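Packaging enzyme P4 (Pseudomonas phage phi13, PDB 4BLP) acts as the RecA-type NTPase of a double-stranded RNA phage, probably a hexameric motor that uses NTP hydrolysis to drive RNA into the viral capsid. Local coordinates at the interface of chains A and B. Numbering follows the deposited sequence. Chains: chain A/B, Packaging enzyme P4.

Contact 1: the interface of chains A and B. Residues chain A 216, 220; chain B 233, 236-237, 240, 272, 275-276.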
ATOM      1  N   ARG A 216      12.781  -3.958  21.692  1.00 11.11           N
ATOM      2  CA  ARG A 216      11.338  -3.807  21.434  1.00 12.11           C
ATOM      3  C   ARG A 216      11.053  -2.899  20.233  1.00 12.78           C
ATOM      4  O   ARG A 216      10.251  -3.250  19.363  1.00 11.03           O
ATOM      5  CB  ARG A 216      10.762  -3.152  22.678  1.00 18.14           C
ATOM      6  CG  ARG A 216       9.370  -3.499  22.902  1.00 26.02           C
ATOM      7  CD  ARG A 216       9.068  -3.135  24.330  1.00 23.45           C
ATOM      8  NE  ARG A 216       7.632  -3.183  24.458  1.00 26.24           N
ATOM      9  CZ  ARG A 216       6.885  -2.141  24.762  1.00 31.32           C
ATOM     10  NH1 ARG A 216       7.449  -0.971  25.050  1.00 21.56           N
ATOM     11  NH2 ARG A 216       5.578  -2.262  24.822  1.00 24.26           N
ATOM     12  N   PHE A 220       9.070  -3.627  16.762  1.00  9.62           N
ATOM     13  CA  PHE A 220       7.924  -2.825  16.354  1.00 10.61           C
ATOM     14  C   PHE A 220       8.147  -2.051  15.075  1.00 17.98           C
ATOM     15  O   PHE A 220       7.205  -1.900  14.292  1.00 19.93           O
ATOM     16  CB  PHE A 220       7.552  -1.824  17.467  1.00 12.27           C
ATOM     17  CG  PHE A 220       7.059  -2.415  18.764  1.00 12.56           C
ATOM     18  CD1 PHE A 220       6.628  -3.733  18.831  1.00 12.83           C
ATOM     19  CD2 PHE A 220       7.021  -1.653  19.920  1.00 15.27           C
ATOM     20  CE1 PHE A 220       6.141  -4.261  20.015  1.00 16.46           C
ATOM     21  CE2 PHE A 220       6.503  -2.177  21.104  1.00 18.04           C
ATOM     22  CZ  PHE A 220       6.046  -3.468  21.138  1.00 17.28           C
TER
ATOM     23  N   VAL B 233       1.260  -2.850  16.431  1.00 10.39           N
ATOM     24  CA  VAL B 233       2.347  -2.776  17.429  1.00 10.43           C
ATOM     25  C   VAL B 233       2.790  -1.339  17.626  1.00 11.69           C
ATOM     26  O   VAL B 233       3.328  -1.004  18.703  1.00 11.37           O
ATOM     27  CB  VAL B 233       3.521  -3.710  17.093  1.00 15.16           C
ATOM     28  CG1 VAL B 233       3.086  -5.185  17.163  1.00 15.94           C
ATOM     29  CG2 VAL B 233       4.151  -3.341  15.754  1.00 15.23           C
ATOM     30  N   TYR B 236       1.559   0.084  20.900  1.00 10.00           N
ATOM     31  CA  TYR B 236       2.355  -0.190  22.116  1.00  9.58           C
ATOM     32  C   TYR B 236       3.530   0.776  22.209  1.00 11.17           C
ATOM     33  O   TYR B 236       3.799   1.323  23.291  1.00 11.52           O
ATOM     34  CB  TYR B 236       2.865  -1.633  22.123  1.00 10.06           C
ATOM     35  CG  TYR B 236       1.789  -2.683  21.938  1.00 11.45           C
ATOM     36  CD1 TYR B 236       0.618  -2.658  22.700  1.00 14.11           C
ATOM     37  CD2 TYR B 236       1.963  -3.729  21.034  1.00 12.20           C
ATOM     38  CE1 TYR B 236      -0.380  -3.625  22.531  1.00 13.14           C
ATOM     39  CE2 TYR B 236       0.994  -4.724  20.887  1.00 13.26           C
ATOM     40  CZ  TYR B 236      -0.186  -4.654  21.621  1.00 16.39           C
ATOM     41  OH  TYR B 236      -1.147  -5.632  21.492  1.00 15.11           O
ATOM     42  N   ALA B 237       4.221   0.999  21.087  1.00  8.78           N
ATOM     43  CA  ALA B 237       5.355   1.942  21.064  1.00  8.82           C
ATOM     44  C   ALA B 237       4.847   3.355  21.442  1.00  9.12           C
ATOM     45  O   ALA B 237       5.549   4.084  22.171  1.00  7.74           O
ATOM     46  CB  ALA B 237       5.986   1.942  19.655  1.00  9.03           C
ATOM     47  N   THR B 240       4.320   3.613  25.154  1.00  6.65           N
ATOM     48  CA  THR B 240       5.602   3.728  25.878  1.00  5.19           C
ATOM     49  C   THR B 240       6.152   5.135  25.710  1.00  7.73           C
ATOM     50  O   THR B 240       6.676   5.685  26.665  1.00  9.07           O
ATOM     51  CB  THR B 240       6.586   2.653  25.429  1.00 11.07           C
ATOM     52  OG1 THR B 240       6.011   1.352  25.780  1.00  9.42           O
ATOM     53  CG2 THR B 240       7.963   2.809  26.110  1.00 10.18           C
ATOM     54  N   ASN B 272       0.460  -7.016  26.595  1.00 12.92           N
ATOM     55  CA  ASN B 272       1.346  -6.129  25.810  1.00 12.73           C
ATOM     56  C   ASN B 272       1.164  -4.675  26.247  1.00 14.30           C
ATOM     57  O   ASN B 272       2.146  -3.907  26.299  1.00 14.25           O
ATOM     58  CB  ASN B 272       1.094  -6.280  24.317  1.00 14.39           C
ATOM     59  CG  ASN B 272       1.506  -7.622  23.759  1.00 24.95           C
ATOM     60  OD1 ASN B 272       2.356  -8.321  24.308  1.00 18.09           O
ATOM     61  ND2 ASN B 272       0.920  -8.024  22.645  1.00 13.48           N
ATOM     62  N   ALA B 275       2.910  -4.140  29.535  1.00 13.54           N
ATOM     63  CA  ALA B 275       4.363  -4.135  29.310  1.00 14.07           C
ATOM     64  C   ALA B 275       4.826  -2.809  28.733  1.00 15.74           C
ATOM     65  O   ALA B 275       6.038  -2.565  28.666  1.00 13.92           O
ATOM     66  CB  ALA B 275       4.738  -5.267  28.360  1.00 14.69           C
ATOM     67  N   SER B 276       3.875  -1.931  28.359  1.00 11.39           N
ATOM     68  CA  SER B 276       4.230  -0.664  27.714  1.00  9.49           C
ATOM     69  C   SER B 276       4.155   0.557  28.614  1.00 10.18           C
ATOM     70  O   SER B 276       4.642   1.621  28.221  1.00 10.01           O
ATOM     71  CB  SER B 276       3.268  -0.413  26.542  1.00 11.93           C
ATOM     72  OG  SER B 276       3.264  -1.526  25.659  1.00 15.50           O
TER
HETATM   73  O   HOH W   1       4.209  -4.620  24.498  1.00 25.38           O
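A:Phe220 lays one face against helix 233-248 of chain B, and this is the tightly packed part. B:Val233 CB and B:Tyr236 CB lie over that face, 3.6 Å from A:Phe220 CD1 and 3.8 Å from A:Phe220 CZ. B:Ala237 CB sits beside the rim near CD2. The carbonyl oxygen of B:Val233 stands over the ring centre, while A:Arg216 O covers the opposite face near the rim. A:Arg216 runs out past the ring. Its CG is anti to the backbone N (chi1 -152°) and the chain is extended as far as NE, which carries the guanidinium to chain B. A:Arg216 NH1 gives a straight, in-plane hydrogen bond to B:Thr240 OG1 (2.8 Å, 173° at H). A:Arg216 NH2 gives a bent one to B:Ser276 OG (2.6 Å). Both hydroxyls donate onward, B:Thr240 OG1 to B:Ser276 O at 2.8 Å and B:Ser276 OG to B:Asn272 O at 2.7 Å. This probably leaves their lone pairs to accept from the arginine. The looser side is bridged by water 1, which links A:Arg216 NH2 to B:Asn272 O. The patch joins two neighbouring P4 subunits, with a flat aromatic contact beside a directional arginine link, and probably helps hold the hexamer together.

Contact 2: the interface of chains A and B. Residues chain A 173-174, 182, 189-190; chain B 128-130.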
ATOM      1  N   ARG A 173      19.006   1.327  28.319  1.00 11.90           N
ATOM      2  CA  ARG A 173      17.559   1.227  28.417  1.00 11.46           C
ATOM      3  C   ARG A 173      16.932   1.945  27.229  1.00 14.59           C
ATOM      4  O   ARG A 173      17.155   3.141  27.023  1.00 11.75           O
ATOM      5  CB  ARG A 173      17.100   1.784  29.783  1.00 11.39           C
ATOM      6  CG  ARG A 173      17.510   0.798  30.932  1.00 15.17           C
ATOM      7  CD  ARG A 173      16.418  -0.247  31.163  1.00 14.85           C
ATOM      8  NE  ARG A 173      15.220   0.417  31.682  1.00 15.76           N
ATOM      9  CZ  ARG A 173      13.968  -0.038  31.624  1.00 22.74           C
ATOM     10  NH1 ARG A 173      13.713  -1.246  31.149  1.00 20.85           N
ATOM     11  NH2 ARG A 173      12.976   0.686  32.103  1.00 17.36           N
ATOM     12  N   TRP A 174      16.185   1.176  26.395  1.00  9.39           N
ATOM     13  CA  TRP A 174      15.643   1.720  25.162  1.00  8.74           C
ATOM     14  C   TRP A 174      14.249   1.161  24.903  1.00 11.61           C
ATOM     15  O   TRP A 174      14.089  -0.061  24.924  1.00 10.83           O
ATOM     16  CB  TRP A 174      16.591   1.324  23.976  1.00  9.53           C
ATOM     17  CG  TRP A 174      16.162   1.868  22.624  1.00  9.78           C
ATOM     18  CD1 TRP A 174      15.655   3.105  22.366  1.00 11.53           C
ATOM     19  CD2 TRP A 174      16.223   1.192  21.365  1.00  9.08           C
ATOM     20  NE1 TRP A 174      15.358   3.229  21.024  1.00 10.47           N
ATOM     21  CE2 TRP A 174      15.680   2.068  20.387  1.00 10.71           C
ATOM     22  CE3 TRP A 174      16.602  -0.096  20.969  1.00  9.73           C
ATOM     23  CZ2 TRP A 174      15.583   1.730  19.026  1.00 10.54           C
ATOM     24  CZ3 TRP A 174      16.474  -0.447  19.606  1.00 10.87           C
ATOM     25  CH2 TRP A 174      15.987   0.470  18.654  1.00 11.80           C
ATOM     26  N   ASP A 182      15.769   2.346  36.357  1.00 20.79           N
ATOM     27  CA  ASP A 182      16.311   3.497  35.639  1.00 19.12           C
ATOM     28  C   ASP A 182      16.994   4.509  36.559  1.00 27.33           C
ATOM     29  O   ASP A 182      17.807   5.291  36.072  1.00 28.93           O
ATOM     30  CB  ASP A 182      15.218   4.166  34.797  1.00 17.22           C
ATOM     31  CG  ASP A 182      14.801   3.256  33.659  1.00 17.70           C
ATOM     32  OD1 ASP A 182      15.712   2.768  32.897  1.00 17.62           O
ATOM     33  OD2 ASP A 182      13.598   2.984  33.532  1.00 19.64           O
ATOM     34  N   ALA A 189      19.955   5.643  29.721  1.00 13.38           N
ATOM     35  CA  ALA A 189      18.751   5.714  28.868  1.00 12.01           C
ATOM     36  C   ALA A 189      19.079   6.304  27.525  1.00 15.28           C
ATOM     37  O   ALA A 189      19.868   7.255  27.436  1.00 15.74           O
ATOM     38  CB  ALA A 189      17.693   6.579  29.567  1.00 13.14           C
ATOM     39  N   VAL A 190      18.476   5.748  26.457  1.00 10.12           N
ATOM     40  CA  VAL A 190      18.684   6.250  25.082  1.00  9.96           C
ATOM     41  C   VAL A 190      17.328   6.386  24.401  1.00 13.77           C
ATOM     42  O   VAL A 190      16.351   5.755  24.826  1.00 11.07           O
ATOM     43  CB  VAL A 190      19.666   5.384  24.259  1.00 11.48           C
ATOM     44  CG1 VAL A 190      21.084   5.367  24.926  1.00 10.89           C
ATOM     45  CG2 VAL A 190      19.107   3.965  24.081  1.00 11.34           C
TER
ATOM     46  N   ARG B 128      13.541   8.337  26.226  1.00 10.93           N
ATOM     47  CA  ARG B 128      14.452   7.818  27.254  1.00 11.01           C
ATOM     48  C   ARG B 128      13.682   7.306  28.482  1.00 16.30           C
ATOM     49  O   ARG B 128      12.921   8.079  29.062  1.00 17.22           O
ATOM     50  CB  ARG B 128      15.436   8.904  27.719  1.00 12.43           C
ATOM     51  CG  ARG B 128      16.439   9.271  26.635  1.00 15.47           C
ATOM     52  CD  ARG B 128      17.437  10.273  27.203  1.00 26.41           C
ATOM     53  NE  ARG B 128      18.497  10.517  26.231  1.00 45.45           N
ATOM     54  CZ  ARG B 128      19.359  11.525  26.295  1.00 71.51           C
ATOM     55  NH1 ARG B 128      19.301  12.396  27.299  1.00 61.67           N
ATOM     56  NH2 ARG B 128      20.274  11.683  25.348  1.00 56.71           N
ATOM     57  N   PRO B 129      13.851   6.036  28.900  1.00 14.18           N
ATOM     58  CA  PRO B 129      13.151   5.565  30.116  1.00 14.20           C
ATOM     59  C   PRO B 129      13.776   6.188  31.365  1.00 17.69           C
ATOM     60  O   PRO B 129      15.019   6.217  31.539  1.00 16.13           O
ATOM     61  CB  PRO B 129      13.356   4.041  30.096  1.00 15.34           C
ATOM     62  CG  PRO B 129      13.864   3.719  28.714  1.00 18.97           C
ATOM     63  CD  PRO B 129      14.613   4.947  28.267  1.00 15.72           C
ATOM     64  N   VAL B 130      12.921   6.720  32.250  1.00 16.18           N
ATOM     65  CA  VAL B 130      13.379   7.366  33.493  1.00 16.89           C
ATOM     66  C   VAL B 130      12.390   7.059  34.604  1.00 20.19           C
ATOM     67  O   VAL B 130      11.207   6.857  34.341  1.00 18.03           O
ATOM     68  CB  VAL B 130      13.596   8.917  33.397  1.00 24.77           C
ATOM     69  CG1 VAL B 130      14.627   9.319  32.341  1.00 26.62           C
ATOM     70  CG2 VAL B 130      12.293   9.658  33.153  1.00 24.72           C
TER
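B:Pro129 and A:Ala189 meet directly and bury the most surface of this patch, which lies between two subunits of the RecA-type P4 NTPase. B:Pro129 sits in a loop, and A:Ala189 ends strand 187-189. The methyl of A:Ala189 touches both the carbonyl oxygen and the ring of B:Pro129. A:Ala189 CB is 3.3 Å from B:Pro129 O and 3.7 Å from the ring carbon B:Pro129 CD. The ring also meets other parts of chain A. B:Pro129 CD approaches the backbone oxygen A:Arg173 O at 3.4 Å. B:Pro129 CG rests near A:Arg173 CB, at 3.9 Å. B:Pro129 CB faces the carboxylate of A:Asp182, at 3.6 Å from A:Asp182 OD2. The proline ring is thus set against a pair of charged side chains that are already matched to each other. A:Arg173 grips A:Asp182 side-on in a salt bridge, with A:Arg173 NE on A:Asp182 OD1 at 2.7 Å and A:Arg173 NH2 on A:Asp182 OD2 at 2.8 Å. Both oxygens are met on their syn side, and both bonds are nearly straight. The arginine chain bends at chi2 (-89°) and chi3 (-66°), which turns its NE edge to the carboxylate. This pairing probably keeps both groups fixed where the proline packs. B:Arg128 comes next in buried surface. Its CB touches A:Ala189 CB, and its stem passes along the backbone of A:Val190. The residue is poorly ordered, so the course of its side chain is less certain.

Contact 3: the interface of chains A and B. Residues chain A 73, 112, 193-194; chain B 120-121, 123-124.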
ATOM      1  N   ILE A  73      16.382   1.394   6.836  1.00 12.25           N
ATOM      2  CA  ILE A  73      17.112   2.501   7.448  1.00 10.65           C
ATOM      3  C   ILE A  73      18.593   2.440   7.088  1.00  9.95           C
ATOM      4  O   ILE A  73      19.277   1.517   7.534  1.00  9.57           O
ATOM      5  CB  ILE A  73      16.952   2.502   9.009  1.00 13.01           C
ATOM      6  CG1 ILE A  73      15.441   2.526   9.417  1.00 14.16           C
ATOM      7  CG2 ILE A  73      17.753   3.684   9.643  1.00 12.91           C
ATOM      8  CD1 ILE A  73      15.248   1.853  10.835  1.00 18.75           C
ATOM      9  N   VAL A 112      22.491   8.350  10.614  1.00  8.05           N
ATOM     10  CA  VAL A 112      21.803   8.108   9.325  1.00  6.53           C
ATOM     11  C   VAL A 112      22.433   9.067   8.295  1.00  9.16           C
ATOM     12  O   VAL A 112      22.364  10.306   8.505  1.00  9.63           O
ATOM     13  CB  VAL A 112      20.275   8.355   9.438  1.00  8.60           C
ATOM     14  CG1 VAL A 112      19.619   8.211   8.052  1.00  8.00           C
ATOM     15  CG2 VAL A 112      19.632   7.403  10.435  1.00  8.92           C
ATOM     16  N   LEU A 193      17.457   4.530  17.589  1.00  8.85           N
ATOM     17  CA  LEU A 193      18.352   3.445  17.193  1.00  8.61           C
ATOM     18  C   LEU A 193      19.824   3.916  17.118  1.00 11.57           C
ATOM     19  O   LEU A 193      20.718   3.152  17.506  1.00 12.35           O
ATOM     20  CB  LEU A 193      17.885   2.939  15.802  1.00  8.15           C
ATOM     21  CG  LEU A 193      18.833   1.935  15.112  1.00 11.03           C
ATOM     22  CD1 LEU A 193      18.866   0.606  15.886  1.00 11.48           C
ATOM     23  CD2 LEU A 193      18.343   1.708  13.676  1.00 12.18           C
ATOM     24  N   THR A 194      20.087   5.133  16.564  1.00 10.24           N
ATOM     25  CA  THR A 194      21.489   5.559  16.397  1.00  9.42           C
ATOM     26  C   THR A 194      22.144   5.809  17.741  1.00 13.68           C
ATOM     27  O   THR A 194      23.298   5.407  17.946  1.00 13.25           O
ATOM     28  CB  THR A 194      21.636   6.816  15.469  1.00 10.61           C
ATOM     29  OG1 THR A 194      21.035   7.936  16.093  1.00 13.61           O
ATOM     30  CG2 THR A 194      21.042   6.609  14.059  1.00  9.21           C
TER
ATOM     31  N   ARG B 120      14.082  12.053  10.237  1.00 10.45           N
ATOM     32  CA  ARG B 120      15.100  11.402   9.385  1.00  9.38           C
ATOM     33  C   ARG B 120      16.433  11.065  10.095  1.00 11.24           C
ATOM     34  O   ARG B 120      17.111  10.134   9.657  1.00 12.71           O
ATOM     35  CB  ARG B 120      15.397  12.256   8.144  1.00  9.94           C
ATOM     36  CG  ARG B 120      16.075  13.592   8.440  1.00  8.42           C
ATOM     37  CD  ARG B 120      16.243  14.340   7.122  1.00 10.43           C
ATOM     38  NE  ARG B 120      16.891  15.641   7.304  1.00 14.00           N
ATOM     39  CZ  ARG B 120      16.226  16.764   7.573  1.00 13.80           C
ATOM     40  NH1 ARG B 120      14.907  16.738   7.748  1.00  9.73           N
ATOM     41  NH2 ARG B 120      16.874  17.927   7.648  1.00 12.39           N
ATOM     42  N   ALA B 121      16.792  11.782  11.160  1.00  8.83           N
ATOM     43  CA  ALA B 121      18.076  11.528  11.851  1.00 10.09           C
ATOM     44  C   ALA B 121      17.876  10.648  13.075  1.00 11.34           C
ATOM     45  O   ALA B 121      18.852  10.273  13.716  1.00 11.73           O
ATOM     46  CB  ALA B 121      18.724  12.853  12.248  1.00 12.03           C
ATOM     47  N   PRO B 123      15.883   7.335  13.587  1.00 10.56           N
ATOM     48  CA  PRO B 123      15.058   6.166  13.278  1.00  8.60           C
ATOM     49  C   PRO B 123      14.684   5.419  14.560  1.00 10.53           C
ATOM     50  O   PRO B 123      15.471   5.389  15.508  1.00  9.97           O
ATOM     51  CB  PRO B 123      15.971   5.292  12.395  1.00  9.51           C
ATOM     52  CG  PRO B 123      17.381   5.712  12.772  1.00 15.05           C
ATOM     53  CD  PRO B 123      17.284   7.171  13.139  1.00 10.95           C
ATOM     54  N   LEU B 124      13.461   4.836  14.572  1.00  9.19           N
ATOM     55  CA  LEU B 124      12.966   4.030  15.700  1.00  8.37           C
ATOM     56  C   LEU B 124      13.048   4.847  17.000  1.00 12.27           C
ATOM     57  O   LEU B 124      13.499   4.360  18.028  1.00 11.57           O
ATOM     58  CB  LEU B 124      13.761   2.708  15.817  1.00  8.18           C
ATOM     59  CG  LEU B 124      13.871   1.854  14.543  1.00 10.89           C
ATOM     60  CD1 LEU B 124      14.528   0.530  14.853  1.00 10.93           C
ATOM     61  CD2 LEU B 124      12.488   1.653  13.851  1.00 12.83           C
TER
HETATM   62  O   HOH W   2      21.460  10.083  12.747  1.00  9.89           O
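B:Pro123 packs against A:Ile73, A:Val112 and A:Thr194 at the apolar centre of this contact between RecA-type P4 NTPase subunits. A:Val112 points a methyl at the proline ring, with A:Val112 CG2 3.6 Å from B:Pro123 CD. A:Ile73 crosses the ring at a slant, and A:Ile73 CG2 lies 3.7 Å from B:Pro123 CB. This CG2 branch is anti to the backbone N, while CG1 (chi1 -55°) lies beside that N and carries CD1 on to the next residue. There A:Ile73 CD1 meets B:Leu124 CG at 4.0 Å. The methyl of A:Thr194 comes in at about a right angle, with A:Thr194 CG2 3.9 Å from B:Pro123 CD. Packing continues at A:Val112 CG1, which lies 3.5 Å from B:Arg120 O. Further out, A:Leu193 and B:Leu124 lie side by side, pointing the same way, in loose contact. Polar links lie at the rim. The backbone N of A:Leu193, at the first turn of helix 193-205, donates to B:Pro123 O at 3.0 Å. This gives the N-H at the helix start a partner from the other chain. Elsewhere on the rim, water 2 joins A:Val112 N to B:Ala121 O, at 2.8 Å from that oxygen.

The C-alpha centres of contacts 1 and 2 are about 14 Å apart, those of contacts 2 and 3 about 17 Å, and those of contacts 1 and 3 about 18 Å. Contacts 2 and 3 partly use neighbouring stretches: B 120-124 and 128-130, and strand 187-189 of chain A, followed after a short loop by helix 193-205. A:Ile73, A:Val112, A:Arg173 and A:Asp182 lie elsewhere. Contact 1 pairs helix 216-221 with helix 233-248 and the end of helix 266-274 with the loop after it. The interface is not an exact two-fold. Such head-to-tail contacts suit a ring, consistent with the six deposited copies.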